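Local atomic coordinates of uncharacterized protein (Staphylococcus aureus subsp. aureus, PDB entry 4H0A), a protein that is of unknown function but belongs to the CAP family of cysteine-rich secretory proteins, joining a CAP-associated N-terminal region to a CAP domain. Residues Y72-K77 against Y81-K86; A232-N237 against N264-K269. All coordinates share one frame; numbering follows the deposited sequence. Where two conformers were deposited one is given.

Overall arrangement
After strand 9-11, which borders the sheet of the CAP region beside strand 270-277, the chain enters the CAP-associated region, where interaction 1 closes a short loop: residues 72-77 and 81-86 lie on strands 69-76 and 79-86, the arms of a beta hairpin, inside an antiparallel sheet that also takes in strands 89-96 and 166-172. Well over a hundred residues later, in the CAP family region, interaction 2 closes a longer loop, bringing helix 229-242 at residues 232-237 against residues 264-269, which connect helix 254-263 to strand 270-277. The two loops follow in series and neither nest nor cross. Their centres lie 30 Å apart and their nearest atoms about 16 Å, so each ties its own part of the molecule.

Interaction 1. Residues Y72-K77 against Y81-K86; sequences YVFKDK and YIVSTK. With EDO (1,2-ethanediol), chain E.
Val83 O accepts a hydrogen bond from Tyr72 N at 2.8 Å, and the return bond from Val83 N to Tyr72 O is equally short and straighter, with 172° at the hydrogen. This two-way exchange marks a hydrogen-bonded antiparallel pair. Phe74 and Tyr81 form the next such pair, in which Phe74 N reaches Tyr81 O at 3.0 Å and Tyr81 N reaches Phe74 O at 2.9 Å. Between them Val73 and Ile82 face each other as a non-hydrogen-bonded pair, and Val73 CA adds a C-H...O contact to Tyr81 O. Side chains alternate accordingly: Tyr72, Phe74, Tyr81 and Val83 share one face, Val73 and Ile82 the other. On the aromatic face, Phe74 CG stands anti to its carbonyl carbon (chi1 -61°), which carries the ring toward Val83, where CD1 at its edge lies 4.0 Å from Val83 CG2. Phe74 CB meets Tyr81 CD2 at the same separation. The Tyr72 ring crosses the Thr85 side chain at about a right angle, its CE1 edge 3.6 Å from Thr85 OG1. A 1,2-ethanediol, probably from the crystallisation liquor, lies at the edge of the Tyr81 ring and makes weak bonds to Lys75 O and Asp76 OD2. Strands 61-65 and 89-96 flank the hairpin within the sheet, while Leu52 of helix 50-56 covers Phe74 and Val83.

Interaction 2. Residues A232-N237 against N264-K269; sequences AHIASN and NHVTYK
The Schellman motif that ends helix 254-263 brings Asn264 and Val266 against the side of helix 229-242, where both meet Ile234. Asn264 is the first residue to leave helical geometry, and its amide passes Ile234, where Asn264 ND2 lies 4.1 Å from Ile234 CG1; here the two side chains run past one another in opposite directions. The other branch, OD1, approaches the His233 ring obliquely, 3.6 Å from His233 ND1, with the ring and amide planes 56° apart, but in one of the two conformers modelled for His233, so this approach is tentative. Gln260 O, in the last turn of the helix being capped, accepts a hydrogen bond from Asn264 ND2, which helps to fix the rotation of the amide.

At His265 the backbone takes a positive phi of 53°, as is usual at the C-prime position of a Schellman motif, and the chain is turned back so that His265 N bonds to Asp262 O and Val266 N to Leu261 O. The reversal sets Val266 beside helix 229-242, with its CG2 4.2 Å from Ile234 CD1. Ile234 CG1 is anti to the carbonyl carbon (chi1 -71°), and with the chain extended beyond it CD1 is carried to this methyl. Ile234 also packs on Leu261 and on Ile319 of strand 315-322, and Val266 on Leu321.

Interaction 1. Residues Y72-K77 against Y81-K86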
ATOM      1  N   TYR A  72       9.378   7.345   6.642  1.00 29.80           N
ATOM      2  CA  TYR A  72       9.524   7.161   8.086  1.00 28.99           C
ATOM      3  C   TYR A  72       8.429   6.237   8.509  1.00 31.93           C
ATOM      4  O   TYR A  72       7.269   6.526   8.204  1.00 31.14           O
ATOM      5  CB  TYR A  72       9.395   8.500   8.838  1.00 30.18           C
ATOM      6  CG  TYR A  72      10.533   9.461   8.612  1.00 31.85           C
ATOM      7  CD1 TYR A  72      10.682  10.122   7.397  1.00 34.00           C
ATOM      8  CD2 TYR A  72      11.423   9.770   9.638  1.00 32.46           C
ATOM      9  CE1 TYR A  72      11.749  10.991   7.174  1.00 33.45           C
ATOM     10  CE2 TYR A  72      12.477  10.659   9.436  1.00 33.87           C
ATOM     11  CZ  TYR A  72      12.644  11.252   8.196  1.00 39.35           C
ATOM     12  OH  TYR A  72      13.665  12.136   7.988  1.00 42.93           O
ATOM     13  N   VAL A  73       8.748   5.145   9.208  1.00 27.67           N
ATOM     14  CA  VAL A  73       7.691   4.245   9.646  1.00 27.36           C
ATOM     15  C   VAL A  73       7.568   4.374  11.145  1.00 32.06           C
ATOM     16  O   VAL A  73       8.571   4.263  11.854  1.00 31.87           O
ATOM     17  CB  VAL A  73       7.943   2.790   9.196  1.00 30.83           C
ATOM     18  CG1 VAL A  73       6.817   1.859   9.663  1.00 30.62           C
ATOM     19  CG2 VAL A  73       8.104   2.732   7.678  1.00 30.87           C
ATOM     20  N   PHE A  74       6.342   4.620  11.635  1.00 29.60           N
ATOM     21  CA  PHE A  74       6.052   4.704  13.062  1.00 29.76           C
ATOM     22  C   PHE A  74       5.004   3.668  13.374  1.00 34.93           C
ATOM     23  O   PHE A  74       3.952   3.671  12.735  1.00 34.10           O
ATOM     24  CB  PHE A  74       5.533   6.094  13.449  1.00 31.57           C
ATOM     25  CG  PHE A  74       6.466   7.238  13.199  1.00 32.30           C
ATOM     26  CD1 PHE A  74       6.454   7.913  11.982  1.00 33.39           C
ATOM     27  CD2 PHE A  74       7.316   7.694  14.201  1.00 32.92           C
ATOM     28  CE1 PHE A  74       7.287   9.007  11.769  1.00 33.94           C
ATOM     29  CE2 PHE A  74       8.140   8.795  13.987  1.00 35.04           C
ATOM     30  CZ  PHE A  74       8.122   9.444  12.774  1.00 32.76           C
ATOM     31  N   LYS A  75       5.255   2.788  14.334  1.00 32.73           N
ATOM     32  CA  LYS A  75       4.236   1.788  14.630  1.00 34.00           C
ATOM     33  C   LYS A  75       4.245   1.347  16.065  1.00 40.17           C
ATOM     34  O   LYS A  75       5.260   1.411  16.750  1.00 39.84           O
ATOM     35  CB  LYS A  75       4.414   0.568  13.727  1.00 36.06           C
ATOM     36  CG  LYS A  75       5.773  -0.077  13.796  1.00 45.41           C
ATOM     37  CD  LYS A  75       5.861  -1.325  12.948  1.00 51.09           C
ATOM     38  CE  LYS A  75       7.114  -2.107  13.282  1.00 52.19           C
ATOM     39  NZ  LYS A  75       7.153  -3.416  12.590  1.00 59.67           N
ATOM     40  N   ASP A  76       3.085   0.875  16.504  1.00 38.31           N
ATOM     41  CA  ASP A  76       2.905   0.316  17.831  1.00 39.26           C
ATOM     42  C   ASP A  76       1.710  -0.644  17.750  1.00 41.20           C
ATOM     43  O   ASP A  76       1.179  -0.863  16.661  1.00 38.88           O
ATOM     44  CB  ASP A  76       2.754   1.429  18.892  1.00 43.06           C
ATOM     45  CG  ASP A  76       1.505   2.291  18.835  1.00 54.83           C
ATOM     46  OD1 ASP A  76       0.522   1.879  18.186  1.00 54.97           O
ATOM     47  OD2 ASP A  76       1.497   3.363  19.478  1.00 60.97           O
ATOM     48  N   LYS A  77       1.303  -1.231  18.856  1.00 38.68           N
ATOM     49  CA  LYS A  77       0.204  -2.196  18.846  1.00 39.82           C
ATOM     50  C   LYS A  77      -1.087  -1.666  18.209  1.00 44.00           C
ATOM     51  O   LYS A  77      -1.757  -2.448  17.537  1.00 44.88           O
ATOM     52  CB  LYS A  77      -0.115  -2.687  20.280  1.00 43.43           C
ATOM     53  CG  LYS A  77      -1.072  -3.871  20.321  1.00 65.46           C
ATOM     54  CD  LYS A  77      -1.051  -4.596  21.671  1.00 73.71           C
ATOM     55  CE  LYS A  77       0.039  -5.639  21.762  1.00 86.96           C
ATOM     56  NZ  LYS A  77      -0.034  -6.407  23.036  1.00102.17           N
ATOM     57  N   TYR A  81       1.910   3.830  10.702  1.00 29.43           N
ATOM     58  CA  TYR A  81       2.043   4.965   9.794  1.00 28.85           C
ATOM     59  C   TYR A  81       3.252   4.837   8.881  1.00 31.55           C
ATOM     60  O   TYR A  81       4.345   4.551   9.379  1.00 30.63           O
ATOM     61  CB  TYR A  81       2.216   6.271  10.591  1.00 30.08           C
ATOM     62  CG  TYR A  81       1.201   6.502  11.681  1.00 31.96           C
ATOM     63  CD1 TYR A  81      -0.062   7.012  11.390  1.00 34.40           C
ATOM     64  CD2 TYR A  81       1.523   6.284  13.017  1.00 32.67           C
ATOM     65  CE1 TYR A  81      -0.980   7.283  12.401  1.00 35.41           C
ATOM     66  CE2 TYR A  81       0.615   6.564  14.034  1.00 34.31           C
ATOM     67  CZ  TYR A  81      -0.639   7.061  13.721  1.00 37.86           C
ATOM     68  OH  TYR A  81      -1.550   7.364  14.710  1.00 39.60           O
ATOM     69  N   ILE A  82       3.073   5.073   7.575  1.00 29.34           N
ATOM     70  CA  ILE A  82       4.167   5.216   6.615  1.00 28.24           C
ATOM     71  C   ILE A  82       4.100   6.677   6.224  1.00 32.08           C
ATOM     72  O   ILE A  82       3.147   7.088   5.553  1.00 30.95           O
ATOM     73  CB  ILE A  82       4.160   4.277   5.382  1.00 32.19           C
ATOM     74  CG1 ILE A  82       4.139   2.797   5.805  1.00 31.85           C
ATOM     75  CG2 ILE A  82       5.413   4.591   4.494  1.00 31.91           C
ATOM     76  CD1 ILE A  82       3.822   1.822   4.640  1.00 34.57           C
ATOM     77  N   VAL A  83       5.076   7.467   6.685  1.00 29.00           N
ATOM     78  CA  VAL A  83       5.120   8.910   6.457  1.00 28.67           C
ATOM     79  C   VAL A  83       6.184   9.215   5.413  1.00 32.66           C
ATOM     80  O   VAL A  83       7.348   8.934   5.669  1.00 30.95           O
ATOM     81  CB  VAL A  83       5.417   9.630   7.800  1.00 30.78           C
ATOM     82  CG1 VAL A  83       5.474  11.143   7.612  1.00 31.74           C
ATOM     83  CG2 VAL A  83       4.392   9.238   8.873  1.00 29.87           C
ATOM     84  N   SER A  84       5.803   9.806   4.268  1.00 30.52           N
ATOM     85  CA  SER A  84       6.769  10.178   3.223  1.00 31.90           C
ATOM     86  C   SER A  84       7.094  11.643   3.324  1.00 36.19           C
ATOM     87  O   SER A  84       6.189  12.451   3.541  1.00 37.82           O
ATOM     88  CB  SER A  84       6.223   9.878   1.831  1.00 35.18           C
ATOM     89  OG  SER A  84       5.674   8.574   1.771  1.00 35.65           O
ATOM     90  N   THR A  85       8.359  11.995   3.109  1.00 31.88           N
ATOM     91  CA  THR A  85       8.809  13.372   3.180  1.00 33.39           C
ATOM     92  C   THR A  85       9.654  13.739   1.964  1.00 38.36           C
ATOM     93  O   THR A  85      10.216  12.872   1.300  1.00 37.00           O
ATOM     94  CB  THR A  85       9.645  13.610   4.464  1.00 37.12           C
ATOM     95  OG1 THR A  85      10.897  12.955   4.311  1.00 37.34           O
ATOM     96  CG2 THR A  85       8.954  13.109   5.739  1.00 34.12           C
ATOM     97  N   LYS A  86       9.733  15.028   1.694  1.00 38.22           N
ATOM     98  CA  LYS A  86      10.577  15.606   0.655  1.00 39.88           C
ATOM     99  C   LYS A  86      11.119  16.882   1.236  1.00 46.89           C
ATOM    100  O   LYS A  86      10.324  17.736   1.619  1.00 46.58           O
ATOM    101  CB  LYS A  86       9.809  15.849  -0.650  1.00 44.47           C
ATOM    102  CG  LYS A  86      10.733  16.307  -1.803  1.00 57.28           C
ATOM    103  CD  LYS A  86      10.522  15.471  -3.049  1.00 65.61           C
ATOM    104  CE  LYS A  86      11.321  15.957  -4.225  1.00 79.29           C
ATOM    105  NZ  LYS A  86      11.039  15.152  -5.442  1.00 91.33           N
TER
HETATM  106  C1  EDO E 403       4.148   5.436  18.018  1.00 75.83           C
HETATM  107  O1  EDO E 403       5.282   4.822  17.450  1.00 76.70           O
HETATM  108  C2  EDO E 403       3.123   5.722  16.913  1.00 74.62           C
HETATM  109  O2  EDO E 403       1.935   6.186  17.529  1.00 74.83           O

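Interaction 2. Residues A232-N237 against N264-K269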
ATOM      1  N   ALA A 232      11.263 -16.657   1.622  1.00 43.17           N
ATOM      2  CA  ALA A 232      11.775 -15.427   1.015  1.00 42.34           C
ATOM      3  C   ALA A 232      12.828 -15.767  -0.043  1.00 48.97           C
ATOM      4  O   ALA A 232      12.851 -15.139  -1.100  1.00 48.54           O
ATOM      5  CB  ALA A 232      12.356 -14.507   2.084  1.00 41.10           C
ATOM      6  N   HIS A 233      13.677 -16.782   0.231  1.00 47.18           N
ATOM      7  CA  HIS A 233      14.699 -17.253  -0.717  0.50 48.54           C
ATOM      8  C   HIS A 233      14.027 -17.838  -1.944  1.00 55.20           C
ATOM      9  O   HIS A 233      14.430 -17.545  -3.076  1.00 55.57           O
ATOM     10  CB  HIS A 233      15.626 -18.307  -0.067  0.50 50.43           C
ATOM     11  CG  HIS A 233      16.462 -19.087  -1.041  0.50 56.30           C
ATOM     12  ND1 HIS A 233      16.063 -20.330  -1.501  0.50 60.87           N
ATOM     13  CD2 HIS A 233      17.655 -18.779  -1.601  0.50 58.29           C
ATOM     14  CE1 HIS A 233      17.018 -20.737  -2.322  0.50 62.44           C
ATOM     15  NE2 HIS A 233      18.000 -19.840  -2.407  0.50 61.36           N
ATOM     16  N   ILE A 234      13.012 -18.689  -1.720  1.00 52.61           N
ATOM     17  CA  ILE A 234      12.270 -19.320  -2.812  1.00 54.39           C
ATOM     18  C   ILE A 234      11.582 -18.219  -3.649  1.00 55.36           C
ATOM     19  O   ILE A 234      11.656 -18.263  -4.870  1.00 55.23           O
ATOM     20  CB  ILE A 234      11.251 -20.368  -2.272  1.00 58.61           C
ATOM     21  CG1 ILE A 234      11.995 -21.612  -1.735  1.00 60.99           C
ATOM     22  CG2 ILE A 234      10.231 -20.766  -3.356  1.00 60.85           C
ATOM     23  CD1 ILE A 234      11.175 -22.495  -0.781  1.00 66.14           C
ATOM     24  N   ALA A 235      10.945 -17.230  -2.989  1.00 48.98           N
ATOM     25  CA  ALA A 235      10.268 -16.118  -3.674  1.00 47.22           C
ATOM     26  C   ALA A 235      11.226 -15.321  -4.552  1.00 50.48           C
ATOM     27  O   ALA A 235      10.877 -14.975  -5.679  1.00 49.14           O
ATOM     28  CB  ALA A 235       9.626 -15.180  -2.659  1.00 44.71           C
ATOM     29  N   SER A 236      12.433 -15.048  -4.041  1.00 46.73           N
ATOM     30  CA  SER A 236      13.454 -14.317  -4.779  1.00 47.64           C
ATOM     31  C   SER A 236      13.927 -15.110  -6.003  1.00 56.32           C
ATOM     32  O   SER A 236      14.022 -14.529  -7.082  1.00 56.25           O
ATOM     33  CB  SER A 236      14.631 -13.978  -3.868  1.00 50.43           C
ATOM     34  OG  SER A 236      15.655 -13.309  -4.579  1.00 63.77           O
ATOM     35  N   ASN A 237      14.209 -16.422  -5.846  1.00 57.05           N
ATOM     36  CA  ASN A 237      14.617 -17.274  -6.975  1.00 61.18           C
ATOM     37  C   ASN A 237      13.501 -17.434  -7.968  1.00 69.78           C
ATOM     38  O   ASN A 237      13.753 -17.398  -9.175  1.00 72.23           O
ATOM     39  CB  ASN A 237      15.062 -18.671  -6.511  1.00 63.67           C
ATOM     40  CG  ASN A 237      16.497 -18.737  -6.098  1.00 80.99           C
ATOM     41  OD1 ASN A 237      17.312 -17.903  -6.485  1.00 73.86           O
ATOM     42  ND2 ASN A 237      16.852 -19.735  -5.311  1.00 74.38           N
ATOM     43  N   ASN A 264      13.862 -27.663  -1.359  1.00 83.57           N
ATOM     44  CA  ASN A 264      14.454 -26.998  -0.195  1.00 79.88           C
ATOM     45  C   ASN A 264      14.065 -27.681   1.143  1.00 83.75           C
ATOM     46  O   ASN A 264      14.353 -27.128   2.205  1.00 80.46           O
ATOM     47  CB  ASN A 264      14.040 -25.523  -0.182  1.00 76.07           C
ATOM     48  CG  ASN A 264      14.747 -24.694  -1.228  1.00100.75           C
ATOM     49  OD1 ASN A 264      15.595 -23.870  -0.913  1.00100.65           O
ATOM     50  ND2 ASN A 264      14.400 -24.844  -2.491  1.00 91.26           N
ATOM     51  N   HIS A 265      13.453 -28.888   1.089  1.00 84.27           N
ATOM     52  CA  HIS A 265      13.048 -29.685   2.251  1.00 85.49           C
ATOM     53  C   HIS A 265      12.169 -28.904   3.245  1.00 86.04           C
ATOM     54  O   HIS A 265      12.258 -29.128   4.454  1.00 86.05           O
ATOM     55  CB  HIS A 265      14.286 -30.251   2.961  1.00 87.89           C
ATOM     56  CG  HIS A 265      15.194 -31.004   2.040  1.00 95.02           C
ATOM     57  ND1 HIS A 265      14.804 -32.199   1.466  1.00101.22           N
ATOM     58  CD2 HIS A 265      16.435 -30.692   1.604  1.00 96.86           C
ATOM     59  CE1 HIS A 265      15.820 -32.584   0.710  1.00103.27           C
ATOM     60  NE2 HIS A 265      16.824 -31.707   0.764  1.00101.07           N
ATOM     61  N   VAL A 266      11.293 -28.020   2.736  1.00 79.68           N
ATOM     62  CA  VAL A 266      10.370 -27.251   3.573  1.00 76.31           C
ATOM     63  C   VAL A 266       9.155 -28.134   3.858  1.00 84.11           C
ATOM     64  O   VAL A 266       8.614 -28.722   2.922  1.00 86.72           O
ATOM     65  CB  VAL A 266       9.963 -25.919   2.884  1.00 76.72           C
ATOM     66  CG1 VAL A 266       8.972 -25.129   3.742  1.00 73.37           C
ATOM     67  CG2 VAL A 266      11.193 -25.071   2.563  1.00 74.51           C
ATOM     68  N   THR A 267       8.736 -28.250   5.132  1.00 80.98           N
ATOM     69  CA  THR A 267       7.561 -29.052   5.504  1.00 83.53           C
ATOM     70  C   THR A 267       6.343 -28.121   5.551  1.00 84.84           C
ATOM     71  O   THR A 267       6.453 -27.009   6.067  1.00 80.75           O
ATOM     72  CB  THR A 267       7.794 -29.778   6.840  1.00 94.48           C
ATOM     73  OG1 THR A 267       8.068 -28.813   7.858  1.00 90.79           O
ATOM     74  CG2 THR A 267       8.933 -30.793   6.760  1.00 96.77           C
ATOM     75  N   TYR A 268       5.202 -28.554   4.992  1.00 83.35           N
ATOM     76  CA  TYR A 268       3.986 -27.734   4.953  1.00 81.41           C
ATOM     77  C   TYR A 268       2.742 -28.558   4.641  1.00 87.99           C
ATOM     78  O   TYR A 268       2.849 -29.638   4.059  1.00 91.31           O
ATOM     79  CB  TYR A 268       4.122 -26.634   3.881  1.00 80.60           C
ATOM     80  CG  TYR A 268       4.232 -27.165   2.465  1.00 85.74           C
ATOM     81  CD1 TYR A 268       5.424 -27.697   1.990  1.00 89.49           C
ATOM     82  CD2 TYR A 268       3.140 -27.147   1.605  1.00 88.13           C
ATOM     83  CE1 TYR A 268       5.528 -28.205   0.696  1.00 93.70           C
ATOM     84  CE2 TYR A 268       3.228 -27.657   0.311  1.00 92.04           C
ATOM     85  CZ  TYR A 268       4.426 -28.181  -0.144  1.00102.17           C
ATOM     86  OH  TYR A 268       4.502 -28.663  -1.432  1.00106.90           O
ATOM     87  N   LYS A 269       1.561 -28.017   4.985  1.00 82.55           N
ATOM     88  CA  LYS A 269       0.269 -28.638   4.675  1.00 84.82           C
ATOM     89  C   LYS A 269      -0.276 -28.028   3.383  1.00 87.00           C
ATOM     90  O   LYS A 269      -0.653 -28.762   2.470  1.00 89.93           O
ATOM     91  CB  LYS A 269      -0.730 -28.465   5.829  1.00 86.92           C
ATOM     92  CG  LYS A 269      -0.351 -29.262   7.071  1.00104.50           C
ATOM     93  CD  LYS A 269      -1.448 -29.259   8.146  1.00116.19           C
ATOM     94  CE  LYS A 269      -1.091 -28.435   9.358  1.00126.98           C
ATOM     95  NZ  LYS A 269      -2.095 -28.579  10.443  1.00139.88           N
TER